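Local structure of KLLA0F20702p (Kluyveromyces lactis, 5Y5A) at residues Leu150-Ser153 with Asp154-Ser157; Leu138-Ile141 with Phe142-Asn146; Tyr480-Glu483 with Glu484-Met487. The protein probably serves as the Est1 subunit of yeast telomerase, binding Cdc13 and thereby recruiting the enzyme to telomeres. All coordinates share one frame; numbering follows the deposited sequence.

Contact 1: Leu150-Ser153 with Asp154-Ser157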
loop_
_atom_site.group_PDB
_atom_site.type_symbol
_atom_site.label_atom_id
_atom_site.label_comp_id
_atom_site.label_asym_id
_atom_site.label_seq_id
_atom_site.Cartn_x
_atom_site.Cartn_y
_atom_site.Cartn_z
ATOM N N LEU A 150 -17.858 -2.269 -12.998
ATOM C CA LEU A 150 -16.944 -1.449 -12.210
ATOM C C LEU A 150 -16.143 -2.272 -11.208
ATOM O O LEU A 150 -15.056 -1.880 -10.792
ATOM C CB LEU A 150 -17.719 -0.360 -11.464
ATOM C CG LEU A 150 -18.680 0.514 -12.274
ATOM C CD1 LEU A 150 -20.085 -0.079 -12.305
ATOM C CD2 LEU A 150 -18.696 1.926 -11.719
ATOM N N ILE A 151 -16.693 -3.419 -10.836
ATOM C CA ILE A 151 -16.182 -4.226 -9.738
ATOM C C ILE A 151 -15.857 -5.632 -10.245
ATOM O O ILE A 151 -16.527 -6.126 -11.151
ATOM C CB ILE A 151 -17.230 -4.264 -8.588
ATOM C CG1 ILE A 151 -17.378 -2.876 -7.975
ATOM C CG2 ILE A 151 -16.866 -5.237 -7.508
ATOM C CD1 ILE A 151 -16.064 -2.212 -7.681
ATOM N N PRO A 152 -14.804 -6.267 -9.698
ATOM C CA PRO A 152 -14.554 -7.677 -10.030
ATOM C C PRO A 152 -15.767 -8.548 -9.711
ATOM O O PRO A 152 -16.405 -8.353 -8.680
ATOM C CB PRO A 152 -13.363 -8.046 -9.143
ATOM C CG PRO A 152 -12.662 -6.747 -8.890
ATOM C CD PRO A 152 -13.748 -5.702 -8.838
ATOM N N SER A 153 -16.077 -9.489 -10.595
ATOM C CA SER A 153 -17.296 -10.287 -10.494
ATOM C C SER A 153 -17.380 -11.127 -9.221
ATOM O O SER A 153 -18.462 -11.342 -8.678
ATOM C CB SER A 153 -17.409 -11.196 -11.713
ATOM O OG SER A 153 -16.190 -11.884 -11.929
ATOM N N ASP A 154 -16.234 -11.597 -8.745
ATOM C CA ASP A 154 -16.189 -12.480 -7.587
ATOM C C ASP A 154 -16.353 -11.734 -6.271
ATOM O O ASP A 154 -16.296 -12.341 -5.203
ATOM C CB ASP A 154 -14.872 -13.242 -7.572
ATOM C CG ASP A 154 -13.678 -12.320 -7.629
ATOM O OD1 ASP A 154 -13.275 -11.938 -8.750
ATOM O OD2 ASP A 154 -13.147 -11.965 -6.558
ATOM N N THR A 155 -16.541 -10.420 -6.348
ATOM C CA THR A 155 -16.702 -9.595 -5.154
ATOM C C THR A 155 -17.948 -9.988 -4.369
ATOM O O THR A 155 -17.916 -10.084 -3.141
ATOM C CB THR A 155 -16.781 -8.106 -5.510
ATOM O OG1 THR A 155 -15.494 -7.652 -5.940
ATOM C CG2 THR A 155 -17.216 -7.282 -4.306
ATOM N N ARG A 156 -19.049 -10.253 -5.049
ATOM C CA ARG A 156 -20.254 -10.678 -4.358
ATOM C C ARG A 156 -19.942 -11.923 -3.579
ATOM O O ARG A 156 -20.250 -12.018 -2.420
ATOM C CB ARG A 156 -21.356 -11.021 -5.343
ATOM C CG ARG A 156 -22.305 -9.899 -5.642
ATOM C CD ARG A 156 -23.349 -10.335 -6.648
ATOM N NE ARG A 156 -24.582 -9.632 -6.383
ATOM C CZ ARG A 156 -25.100 -8.718 -7.182
ATOM N NH1 ARG A 156 -26.391 -8.470 -7.155
ATOM N NH2 ARG A 156 -24.330 -8.053 -8.008
ATOM N N SER A 157 -19.327 -12.888 -4.230
ATOM C CA SER A 157 -18.990 -14.139 -3.562
ATOM C C SER A 157 -18.225 -13.900 -2.268
ATOM O O SER A 157 -18.583 -14.433 -1.219
ATOM C CB SER A 157 -18.163 -15.029 -4.493
ATOM O OG SER A 157 -18.734 -15.082 -5.787
#

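Contact 2: Leu138-Ile141 with Phe142-Asn146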
loop_
_atom_site.group_PDB
_atom_site.type_symbol
_atom_site.label_atom_id
_atom_site.label_comp_id
_atom_site.label_asym_id
_atom_site.label_seq_id
_atom_site.Cartn_x
_atom_site.Cartn_y
_atom_site.Cartn_z
ATOM N N LEU A 138 -24.236 -2.617 2.240
ATOM C CA LEU A 138 -23.656 -3.483 1.215
ATOM C C LEU A 138 -24.711 -4.385 0.575
ATOM O O LEU A 138 -24.868 -4.398 -0.648
ATOM C CB LEU A 138 -22.541 -4.347 1.805
ATOM C CG LEU A 138 -21.161 -3.715 1.937
ATOM C CD1 LEU A 138 -20.192 -4.707 2.548
ATOM C CD2 LEU A 138 -20.662 -3.238 0.587
ATOM N N GLU A 139 -25.424 -5.138 1.411
ATOM C CA GLU A 139 -26.478 -6.037 0.943
ATOM C C GLU A 139 -27.549 -5.279 0.168
ATOM O O GLU A 139 -28.053 -5.767 -0.844
ATOM C CB GLU A 139 -27.122 -6.784 2.118
ATOM C CG GLU A 139 -26.266 -7.884 2.724
ATOM C CD GLU A 139 -26.975 -8.617 3.853
ATOM O OE1 GLU A 139 -27.623 -7.949 4.687
ATOM O OE2 GLU A 139 -26.884 -9.863 3.908
ATOM N N LEU A 140 -27.898 -4.091 0.656
ATOM C CA LEU A 140 -28.845 -3.228 -0.036
ATOM C C LEU A 140 -28.336 -2.905 -1.429
ATOM O O LEU A 140 -29.049 -3.069 -2.417
ATOM C CB LEU A 140 -29.077 -1.932 0.743
ATOM C CG LEU A 140 -29.889 -0.861 0.005
ATOM C CD1 LEU A 140 -31.326 -1.315 -0.199
ATOM C CD2 LEU A 140 -29.849 0.477 0.724
ATOM N N ILE A 141 -27.086 -2.459 -1.491
ATOM C CA ILE A 141 -26.471 -2.028 -2.737
ATOM C C ILE A 141 -26.407 -3.154 -3.762
ATOM O O ILE A 141 -26.847 -2.993 -4.899
ATOM C CB ILE A 141 -25.059 -1.482 -2.485
ATOM C CG1 ILE A 141 -25.142 -0.126 -1.785
ATOM C CG2 ILE A 141 -24.290 -1.359 -3.786
ATOM C CD1 ILE A 141 -23.808 0.376 -1.279
ATOM N N PHE A 142 -25.881 -4.284 -3.348
ATOM C CA PHE A 142 -25.735 -5.420 -4.218
ATOM C C PHE A 142 -27.052 -6.064 -4.621
ATOM O O PHE A 142 -27.102 -6.838 -5.555
ATOM C CB PHE A 142 -24.837 -6.449 -3.557
ATOM C CG PHE A 142 -23.377 -6.152 -3.689
ATOM C CD1 PHE A 142 -22.758 -5.296 -2.827
ATOM C CD2 PHE A 142 -22.629 -6.737 -4.675
ATOM C CE1 PHE A 142 -21.424 -5.015 -2.943
ATOM C CE2 PHE A 142 -21.289 -6.464 -4.794
ATOM C CZ PHE A 142 -20.688 -5.602 -3.925
ATOM N N ALA A 143 -28.115 -5.744 -3.905
ATOM C CA ALA A 143 -29.438 -6.293 -4.198
ATOM C C ALA A 143 -30.151 -5.507 -5.294
ATOM O O ALA A 143 -30.954 -6.061 -6.046
ATOM C CB ALA A 143 -30.293 -6.326 -2.940
ATOM N N ASN A 144 -29.861 -4.212 -5.377
ATOM C CA ASN A 144 -30.498 -3.342 -6.364
ATOM C C ASN A 144 -29.736 -3.231 -7.683
ATOM O O ASN A 144 -30.339 -3.201 -8.756
ATOM C CB ASN A 144 -30.686 -1.939 -5.787
ATOM C CG ASN A 144 -31.910 -1.825 -4.910
ATOM O OD1 ASN A 144 -32.981 -1.424 -5.370
ATOM N ND2 ASN A 144 -31.760 -2.173 -3.637
ATOM N N TYR A 145 -28.411 -3.166 -7.605
ATOM C CA TYR A 145 -27.624 -2.811 -8.777
ATOM C C TYR A 145 -26.545 -3.838 -9.118
ATOM O O TYR A 145 -25.962 -4.467 -8.231
ATOM C CB TYR A 145 -26.994 -1.430 -8.569
ATOM C CG TYR A 145 -27.983 -0.380 -8.096
ATOM C CD1 TYR A 145 -28.955 0.123 -8.953
ATOM C CD2 TYR A 145 -27.948 0.105 -6.790
ATOM C CE1 TYR A 145 -29.861 1.079 -8.526
ATOM C CE2 TYR A 145 -28.852 1.062 -6.356
ATOM C CZ TYR A 145 -29.804 1.544 -7.229
ATOM O OH TYR A 145 -30.705 2.495 -6.810
ATOM N N ASN A 146 -26.297 -4.005 -10.415
ATOM C CA ASN A 146 -25.222 -4.866 -10.903
ATOM C C ASN A 146 -23.932 -4.060 -11.043
ATOM O O ASN A 146 -23.875 -3.084 -11.789
ATOM C CB ASN A 146 -25.611 -5.506 -12.240
ATOM C CG ASN A 146 -24.725 -6.683 -12.611
ATOM O OD1 ASN A 146 -23.557 -6.743 -12.231
ATOM N ND2 ASN A 146 -25.283 -7.626 -13.359
#

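Contact 3: Tyr480-Glu483 with Glu484-Met487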
loop_
_atom_site.group_PDB
_atom_site.type_symbol
_atom_site.label_atom_id
_atom_site.label_comp_id
_atom_site.label_asym_id
_atom_site.label_seq_id
_atom_site.Cartn_x
_atom_site.Cartn_y
_atom_site.Cartn_z
ATOM N N TYR A 480 -4.298 -8.558 -19.678
ATOM C CA TYR A 480 -4.680 -8.370 -18.284
ATOM C C TYR A 480 -3.518 -7.888 -17.425
ATOM O O TYR A 480 -2.358 -7.937 -17.842
ATOM C CB TYR A 480 -5.255 -9.673 -17.707
ATOM C CG TYR A 480 -4.300 -10.855 -17.712
ATOM C CD1 TYR A 480 -3.462 -11.101 -16.630
ATOM C CD2 TYR A 480 -4.251 -11.736 -18.791
ATOM C CE1 TYR A 480 -2.597 -12.177 -16.622
ATOM C CE2 TYR A 480 -3.382 -12.818 -18.791
ATOM C CZ TYR A 480 -2.559 -13.033 -17.703
ATOM O OH TYR A 480 -1.693 -14.109 -17.693
ATOM N N PHE A 481 -3.842 -7.419 -16.222
ATOM C CA PHE A 481 -2.839 -6.932 -15.279
ATOM C C PHE A 481 -2.106 -8.081 -14.590
ATOM O O PHE A 481 -2.696 -9.129 -14.320
ATOM C CB PHE A 481 -3.486 -6.034 -14.220
ATOM C CG PHE A 481 -3.532 -4.579 -14.593
ATOM C CD1 PHE A 481 -3.232 -4.165 -15.882
ATOM C CD2 PHE A 481 -3.860 -3.622 -13.644
ATOM C CE1 PHE A 481 -3.272 -2.830 -16.219
ATOM C CE2 PHE A 481 -3.905 -2.281 -13.977
ATOM C CZ PHE A 481 -3.607 -1.883 -15.265
ATOM N N TYR A 482 -0.820 -7.877 -14.309
ATOM C CA TYR A 482 -0.026 -8.856 -13.573
ATOM C C TYR A 482 -0.013 -8.508 -12.078
ATOM O O TYR A 482 -0.522 -7.454 -11.677
ATOM C CB TYR A 482 1.402 -8.925 -14.129
ATOM C CG TYR A 482 1.474 -9.328 -15.589
ATOM C CD1 TYR A 482 0.485 -10.116 -16.163
ATOM C CD2 TYR A 482 2.523 -8.908 -16.396
ATOM C CE1 TYR A 482 0.542 -10.477 -17.498
ATOM C CE2 TYR A 482 2.589 -9.270 -17.735
ATOM C CZ TYR A 482 1.595 -10.051 -18.276
ATOM O OH TYR A 482 1.651 -10.406 -19.601
ATOM N N GLU A 483 0.566 -9.390 -11.261
ATOM C CA GLU A 483 0.538 -9.229 -9.807
ATOM C C GLU A 483 1.049 -7.863 -9.387
ATOM O O GLU A 483 0.407 -7.173 -8.591
ATOM C CB GLU A 483 1.367 -10.318 -9.108
ATOM C CG GLU A 483 0.755 -11.721 -9.135
ATOM C CD GLU A 483 1.298 -12.588 -10.266
ATOM O OE1 GLU A 483 1.647 -12.039 -11.339
ATOM O OE2 GLU A 483 1.376 -13.821 -10.076
ATOM N N GLU A 484 2.198 -7.467 -9.928
ATOM C CA GLU A 484 2.806 -6.200 -9.543
ATOM C C GLU A 484 1.961 -5.010 -10.019
ATOM O O GLU A 484 1.943 -3.969 -9.366
ATOM C CB GLU A 484 4.246 -6.095 -10.070
ATOM C CG GLU A 484 4.396 -6.069 -11.597
ATOM C CD GLU A 484 4.597 -7.447 -12.204
ATOM O OE1 GLU A 484 5.344 -7.545 -13.204
ATOM O OE2 GLU A 484 4.019 -8.428 -11.676
ATOM N N ASP A 485 1.252 -5.164 -11.135
ATOM C CA ASP A 485 0.352 -4.111 -11.603
ATOM C C ASP A 485 -0.760 -3.903 -10.585
ATOM O O ASP A 485 -1.035 -2.781 -10.153
ATOM C CB ASP A 485 -0.260 -4.451 -12.972
ATOM C CG ASP A 485 0.781 -4.635 -14.064
ATOM O OD1 ASP A 485 1.274 -3.629 -14.603
ATOM O OD2 ASP A 485 1.090 -5.792 -14.399
ATOM N N ILE A 486 -1.401 -5.003 -10.214
ATOM C CA ILE A 486 -2.503 -4.973 -9.271
ATOM C C ILE A 486 -2.093 -4.339 -7.942
ATOM O O ILE A 486 -2.824 -3.513 -7.389
ATOM C CB ILE A 486 -3.044 -6.385 -9.009
ATOM C CG1 ILE A 486 -3.496 -7.031 -10.320
ATOM C CG2 ILE A 486 -4.198 -6.340 -8.014
ATOM C CD1 ILE A 486 -3.824 -8.506 -10.193
ATOM N N MET A 487 -0.921 -4.718 -7.443
ATOM C CA MET A 487 -0.454 -4.227 -6.149
ATOM C C MET A 487 -0.265 -2.715 -6.141
ATOM O O MET A 487 -0.530 -2.061 -5.135
ATOM C CB MET A 487 0.853 -4.923 -5.754
ATOM C CG MET A 487 0.675 -6.424 -5.542
ATOM S SD MET A 487 2.222 -7.350 -5.482
ATOM C CE MET A 487 2.856 -6.806 -3.898
#

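Contact 1: Leu150-Ser153 with Asp154-Ser157
Two donors of Thr155, its hydroxyl and its amide N-H, come to the same face of the flat carbonyl group of Pro152. Thr155 OG1 lies 3.0 Å from Pro152 O, tilted 29° from the carbonyl plane; the amide stands higher, Thr155 N being 3.1 Å from Pro152 O and 50° out of the plane. The pyrrolidine of Pro152 belongs to the same cluster, its CB being 3.9 Å from Thr155 OG1. A carboxylate reaches the ring as well, with Asp154 OD1 3.9 Å from Pro152 CB, although the charge of that oxygen is met by Lys519 in a salt bridge.

The amide bond closes a type I beta turn from Pro152 to Thr155, where the short helix 155-158 starts. Proline suits the first position because the turn needs its carbonyl and not an N-H, while Ser153 and Asp154 take the two middle places. Threonine suits the last position: with OG1 anti to the carbonyl carbon (chi1 -71°), the hydroxyl sits beside its own N-H and can share the same acceptor.

Ile151 approaches Thr155 at about a right angle. Its CG2 methyl does the touching, lying 3.2 Å from Thr155 OG1 and 3.5 Å from Thr155 CB, the latter closer than carbons usually pack. Val185 of helix 179-206 packs against Ile151, and Val517 against Pro152. The hydroxyl of Ser153 is hydrogen-bonded to Asp514, and Leu150 packs on an apolar side chain of the bound peptide, presumably part of Cdc13.

Chemically, one buried residue thus supplies both donors to one carbonyl oxygen, so the threonine hydroxyl is satisfied inside an apolar setting and the rotation of its side chain is held by the same oxygen that closes the turn.

Contact 2: Leu138-Ile141 with Phe142-Asn146
Phe142 leans back along Leu138, four residues earlier in helix 113-144. Its CB is 3.6 Å from Leu138 O. With CG anti to the carbonyl carbon (chi1 -81°), the ring then presents its edge to that oxygen, CD1 lying 3.2 Å from Leu138 O and near the ring plane. Farther out, CE1 meets the methyl CD2 of Leu138 at 4.0 Å, the two side chains running side by side. CZ points on to Thr155. A flat apolar residue suits this buried slot, and its backbone N bonds almost straight to Leu138 O.

At the helix's last turn the polar partner is Asn144. Its ND2 is 3.1 Å from Leu140 O in a nearly linear bond (174°), the oxygen lying in the amide plane, while Leu140 CD1 comes within 3.6 Å of ND2. Leu140 O also accepts from the backbone N atoms of Ala143 and Asn144. An aspartate in place of Asn144 would probably forfeit this bond and set a carboxylate against a carbonyl oxygen, leaving the side chain free to turn away. In this last turn, a side-chain amide thus adds a third donor to a carbonyl oxygen that two backbone N-H groups already hold.

Contact 3: Tyr480-Glu483 with Glu484-Met487
The Phe481-Ile486 stretch is a helix N-terminal capping contact, placed where the loop after helix 447-462 turns into the short helix 483-487. Tyr482 occupies the N-cap, and Asp485, three residues on, reaches back to it: Asp485 OD2 accepts from Tyr482 N at 2.8 Å. The amide meets that oxygen on its anti side, 28° out of the carboxylate plane. With CG of Asp485 anti to the carbonyl carbon (chi1 -60°), the carboxylate lies alongside the Tyr482 side chain and comes within 3.2 Å of its CB. Aspartate suits the place because its short arm just spans the gap, and a negative charge at the start of a helix is likely to be eased by the helix dipole.

The same residue works on the apolar side. Asp485 CB sits over one face of the Phe481 ring, 4.0 Å from its centroid, in a CH-pi contact. Beside it, Phe481 CB touches Ile486 CG1 at 4.0 Å. Helical pairing starts at once, with Ile486 N 3.0 Å from Tyr482 O and Met487 N bonded to Glu483 O.

Three acidic residues in a row would probably repel one another without the arginines around them: Arg533 pairs with Glu483 and Glu484, Arg427 with Glu484 and Asp485, and Arg478 with Asp485.

The bond from Tyr482 N to the carboxylate of Asp485, the N3 residue, is one half of a capping box, and the Phe481-Ile486 pair, flanking the N-cap, makes a hydrophobic staple, here opening a helix within the Est1 DNA/RNA binding domain family region of this N-terminal part of a longer Est1 protein.

Starting from the N terminus, contact 2 comes first, at the end of helix 113-144. The chain then leaves that helix and returns at contact 1, whose turn starts helix 155-158; Thr155 CG2 packs 3.9 Å from Phe142 CZ, closing the connecting loop against the helix just left. Contact 3 follows more than 300 residues later, in the other family region. The three lie in series, neither nested nor crossing. Contact 3 touches neither of the others: its nearest atoms are about 9 Å from contact 1 and about 17 Å from contact 2. Yet Leu150 of contact 1 and Phe481 of contact 3 both pack on the bound peptide, consistent with its spanning the two regions.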